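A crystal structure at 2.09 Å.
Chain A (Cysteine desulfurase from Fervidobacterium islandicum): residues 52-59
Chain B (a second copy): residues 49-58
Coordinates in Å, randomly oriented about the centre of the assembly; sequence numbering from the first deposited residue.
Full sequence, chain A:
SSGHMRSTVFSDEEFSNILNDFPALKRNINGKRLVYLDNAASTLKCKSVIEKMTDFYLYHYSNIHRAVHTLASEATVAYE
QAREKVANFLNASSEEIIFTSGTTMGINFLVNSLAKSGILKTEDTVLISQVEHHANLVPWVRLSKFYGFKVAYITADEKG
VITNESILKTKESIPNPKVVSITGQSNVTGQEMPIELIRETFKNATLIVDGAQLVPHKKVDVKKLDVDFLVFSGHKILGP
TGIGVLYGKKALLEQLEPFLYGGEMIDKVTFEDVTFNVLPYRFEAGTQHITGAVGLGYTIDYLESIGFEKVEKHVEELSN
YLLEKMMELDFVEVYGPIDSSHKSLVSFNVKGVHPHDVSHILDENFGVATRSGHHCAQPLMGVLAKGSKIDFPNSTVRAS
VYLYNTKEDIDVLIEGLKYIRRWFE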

# COMPACT_ATOMS: atom_id res chain seq x y z
N LYS A 52 -19.08 -4.00 4.28
CA LYS A 52 -18.95 -2.62 4.67
C LYS A 52 -17.92 -1.84 3.86
O LYS A 52 -18.11 -0.65 3.61
CB LYS A 52 -18.61 -2.53 6.14
CG LYS A 52 -19.79 -2.85 7.03
CD LYS A 52 -19.35 -2.78 8.47
CE LYS A 52 -20.42 -3.33 9.39
NZ LYS A 52 -19.90 -3.20 10.78
N MET A 53 -16.81 -2.46 3.52
CA MET A 53 -15.85 -1.84 2.58
C MET A 53 -16.40 -1.57 1.22
O MET A 53 -16.13 -0.50 0.61
CB MET A 53 -14.64 -2.74 2.39
CG MET A 53 -13.83 -2.92 3.67
SD MET A 53 -12.49 -4.16 3.48
CE MET A 53 -11.67 -3.46 2.09
N THR A 54 -17.20 -2.50 0.73
CA THR A 54 -17.92 -2.34 -0.52
C THR A 54 -18.89 -1.13 -0.51
O THR A 54 -18.89 -0.31 -1.42
CB THR A 54 -18.76 -3.60 -0.85
OG1 THR A 54 -17.90 -4.67 -1.20
CG2 THR A 54 -19.69 -3.33 -2.06
N ASP A 55 -19.68 -1.00 0.55
CA ASP A 55 -20.56 0.14 0.75
C ASP A 55 -19.76 1.47 0.79
O ASP A 55 -20.16 2.48 0.22
CB ASP A 55 -21.39 -0.04 2.03
CG ASP A 55 -22.14 1.24 2.45
OD1 ASP A 55 -23.20 1.51 1.88
OD2 ASP A 55 -21.64 2.02 3.32
N PHE A 56 -18.61 1.44 1.46
CA PHE A 56 -17.75 2.58 1.50
C PHE A 56 -17.23 2.98 0.09
O PHE A 56 -17.40 4.12 -0.32
CB PHE A 56 -16.60 2.37 2.48
CG PHE A 56 -15.70 3.56 2.59
CD1 PHE A 56 -16.08 4.65 3.38
CD2 PHE A 56 -14.53 3.64 1.85
CE1 PHE A 56 -15.25 5.80 3.46
CE2 PHE A 56 -13.71 4.75 1.93
CZ PHE A 56 -14.08 5.83 2.75
N TYR A 57 -16.68 2.02 -0.67
CA TYR A 57 -16.20 2.26 -2.03
C TYR A 57 -17.29 2.80 -2.93
O TYR A 57 -17.01 3.64 -3.83
CB TYR A 57 -15.65 0.97 -2.68
CG TYR A 57 -14.14 0.67 -2.59
CD1 TYR A 57 -13.17 1.64 -2.88
CD2 TYR A 57 -13.68 -0.62 -2.29
CE1 TYR A 57 -11.82 1.35 -2.82
CE2 TYR A 57 -12.32 -0.92 -2.25
CZ TYR A 57 -11.40 0.09 -2.54
OH TYR A 57 -10.08 -0.18 -2.48
N LEU A 58 -18.51 2.27 -2.76
CA LEU A 58 -19.56 2.54 -3.76
C LEU A 58 -20.34 3.82 -3.40
O LEU A 58 -20.83 4.47 -4.28
CB LEU A 58 -20.51 1.35 -3.96
CG LEU A 58 -19.89 0.11 -4.61
CD1 LEU A 58 -20.85 -1.07 -4.63
CD2 LEU A 58 -19.38 0.45 -6.03
N TYR A 59 -20.44 4.17 -2.12
CA TYR A 59 -21.33 5.26 -1.70
C TYR A 59 -20.69 6.39 -0.88
O TYR A 59 -21.29 7.49 -0.76
CB TYR A 59 -22.56 4.70 -0.95
CG TYR A 59 -23.50 3.80 -1.79
CD1 TYR A 59 -24.39 4.35 -2.74
CD2 TYR A 59 -23.47 2.44 -1.68
CE1 TYR A 59 -25.25 3.54 -3.53
CE2 TYR A 59 -24.36 1.61 -2.43
CZ TYR A 59 -25.23 2.19 -3.36
OH TYR A 59 -26.06 1.41 -4.12
N VAL B 49 -16.88 -4.19 -10.83
CA VAL B 49 -15.49 -4.34 -10.45
C VAL B 49 -15.33 -4.68 -8.98
O VAL B 49 -14.57 -5.58 -8.62
CB VAL B 49 -14.65 -3.10 -10.87
CG1 VAL B 49 -13.20 -3.20 -10.38
CG2 VAL B 49 -14.64 -3.00 -12.38
N ILE B 50 -15.99 -3.91 -8.13
CA ILE B 50 -15.92 -4.12 -6.72
C ILE B 50 -16.52 -5.50 -6.32
O ILE B 50 -16.02 -6.15 -5.40
CB ILE B 50 -16.65 -3.02 -5.93
CG1 ILE B 50 -16.08 -1.61 -6.24
CG2 ILE B 50 -16.52 -3.28 -4.46
CD1 ILE B 50 -14.62 -1.43 -5.96
N GLU B 51 -17.57 -5.94 -7.01
CA GLU B 51 -18.11 -7.32 -6.81
C GLU B 51 -17.05 -8.43 -7.11
O GLU B 51 -16.96 -9.43 -6.43
CB GLU B 51 -19.42 -7.54 -7.67
CG GLU B 51 -20.61 -6.67 -7.20
CD GLU B 51 -21.93 -6.80 -8.06
OE1 GLU B 51 -21.91 -7.06 -9.30
OE2 GLU B 51 -23.02 -6.62 -7.49
N LYS B 52 -16.26 -8.25 -8.15
CA LYS B 52 -15.17 -9.18 -8.44
C LYS B 52 -14.11 -9.19 -7.39
O LYS B 52 -13.59 -10.24 -7.03
CB LYS B 52 -14.54 -8.87 -9.80
CG LYS B 52 -15.50 -9.28 -10.91
CD LYS B 52 -14.88 -8.98 -12.26
CE LYS B 52 -15.88 -9.32 -13.33
NZ LYS B 52 -15.26 -9.01 -14.64
N MET B 53 -13.78 -8.01 -6.88
CA MET B 53 -12.85 -7.95 -5.74
C MET B 53 -13.38 -8.62 -4.51
O MET B 53 -12.63 -9.30 -3.78
CB MET B 53 -12.54 -6.51 -5.38
CG MET B 53 -11.78 -5.80 -6.47
SD MET B 53 -11.60 -4.06 -6.09
CE MET B 53 -10.60 -4.16 -4.64
N THR B 54 -14.67 -8.41 -4.26
CA THR B 54 -15.36 -9.08 -3.17
C THR B 54 -15.30 -10.65 -3.33
O THR B 54 -14.95 -11.37 -2.40
CB THR B 54 -16.82 -8.56 -3.10
OG1 THR B 54 -16.79 -7.21 -2.63
CG2 THR B 54 -17.68 -9.42 -2.20
N ASP B 55 -15.64 -11.12 -4.51
CA ASP B 55 -15.56 -12.58 -4.80
C ASP B 55 -14.13 -13.12 -4.58
O ASP B 55 -13.93 -14.16 -3.95
CB ASP B 55 -15.93 -12.78 -6.25
CG ASP B 55 -15.73 -14.23 -6.72
OD1 ASP B 55 -16.51 -15.06 -6.28
OD2 ASP B 55 -14.78 -14.51 -7.47
N PHE B 56 -13.12 -12.34 -4.99
CA PHE B 56 -11.73 -12.73 -4.75
C PHE B 56 -11.45 -12.83 -3.28
O PHE B 56 -10.94 -13.82 -2.83
CB PHE B 56 -10.76 -11.78 -5.49
CG PHE B 56 -9.34 -12.11 -5.29
CD1 PHE B 56 -8.77 -13.14 -6.03
CD2 PHE B 56 -8.59 -11.49 -4.33
CE1 PHE B 56 -7.49 -13.51 -5.80
CE2 PHE B 56 -7.26 -11.83 -4.13
CZ PHE B 56 -6.70 -12.85 -4.86
N TYR B 57 -11.78 -11.79 -2.52
CA TYR B 57 -11.44 -11.75 -1.09
C TYR B 57 -12.09 -12.92 -0.34
O TYR B 57 -11.54 -13.40 0.60
CB TYR B 57 -11.99 -10.47 -0.42
CG TYR B 57 -11.02 -9.30 -0.22
CD1 TYR B 57 -9.77 -9.48 0.35
CD2 TYR B 57 -11.40 -8.02 -0.58
CE1 TYR B 57 -8.90 -8.39 0.55
CE2 TYR B 57 -10.56 -6.90 -0.33
CZ TYR B 57 -9.30 -7.13 0.24
OH TYR B 57 -8.47 -6.09 0.45
N LEU B 58 -13.32 -13.24 -0.69
CA LEU B 58 -14.14 -14.24 0.09
C LEU B 58 -13.91 -15.68 -0.38
O LEU B 58 -14.03 -16.61 0.41
CB LEU B 58 -15.63 -13.90 0.01
CG LEU B 58 -16.12 -12.54 0.53
CD1 LEU B 58 -17.61 -12.32 0.29
CD2 LEU B 58 -15.79 -12.42 2.00

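The two stretches are the same helix taken from two copies of the protein, and they run nearly antiparallel: their N-to-C directions differ by 162°, and the axes come within 10.7 Å of each other. Each is a regular helix by its i to i+4 bonding, as in Tyr57(A) N to Met53(A) O at 2.9 Å and Thr54(B) N to Ile50(B) O at 2.9 Å. The backbones themselves stay apart. The nearest pair of alpha carbons, Thr54(A) CA and Ile50(B) CA, is 6.8 Å apart; every closest atom pair within 4.5 Å joins side-chain atoms, and the contact buries 290 Å² over both sides.

Val49(B) does not reach chain A, and the packing begins with Ile50(B). Its CA-to-CB bond points toward the other helix, and 89 Å² of the residue is covered, the largest share of any residue here. Three residues of chain A contact it. Ile50(B) CG2 lies 3.8 Å from Thr54(A) OG1, and Ile50(B) CG1 lies 3.9 Å from Leu58(A) CD2, an apolar contact possible because the end of the leucine comes nearer than its sideways CA-to-CB bond suggests. Ile50(B) CD1 sits over one face of the Tyr57(A) ring, 4.3 Å from the centroid and 28° off the ring normal. This is CH-pi geometry, with a methyl group set against the aromatic electron cloud; the closest ring atom, Tyr57(A) CD2, is 3.9 Å from Ile50(B) CD1.

Glu51(B) and Lys52(B) are exposed and make no contact with the partner stretch. One turn on from Ile50(B), Met53(B) points toward chain A and brings its terminal methyl to Tyr57(A), with Met53(B) CE 4.4 Å from Tyr57(A) CE2. The approach is oblique to the ring and purely apolar.

At Thr54(B) the helix meets its own counterpart: Thr54(B) OG1 and Thr54(A) OG1 are 3.1 Å apart. Thr54(B) OG1 is also 3.1 Å from Ile50(B) O, one turn back in its own helix, and the geometry does not settle where its proton goes. Both threonines have chi1 in the m well.

Asp55(B) and Phe56(B) are out of reach of the other stretch. Tyr57(B) then repeats the methionine-tyrosine pairing with the chains exchanged: Met53(A) CE is 4.3 Å from Tyr57(B) CE2, again oblique to the ring. Both tyrosine hydroxyls are hydrogen-bonded elsewhere in the structure. Leu58(B) makes no contact here; the chain A stretch begins at Lys52(A), so the chain A equivalent of Ile50(B) lies outside it.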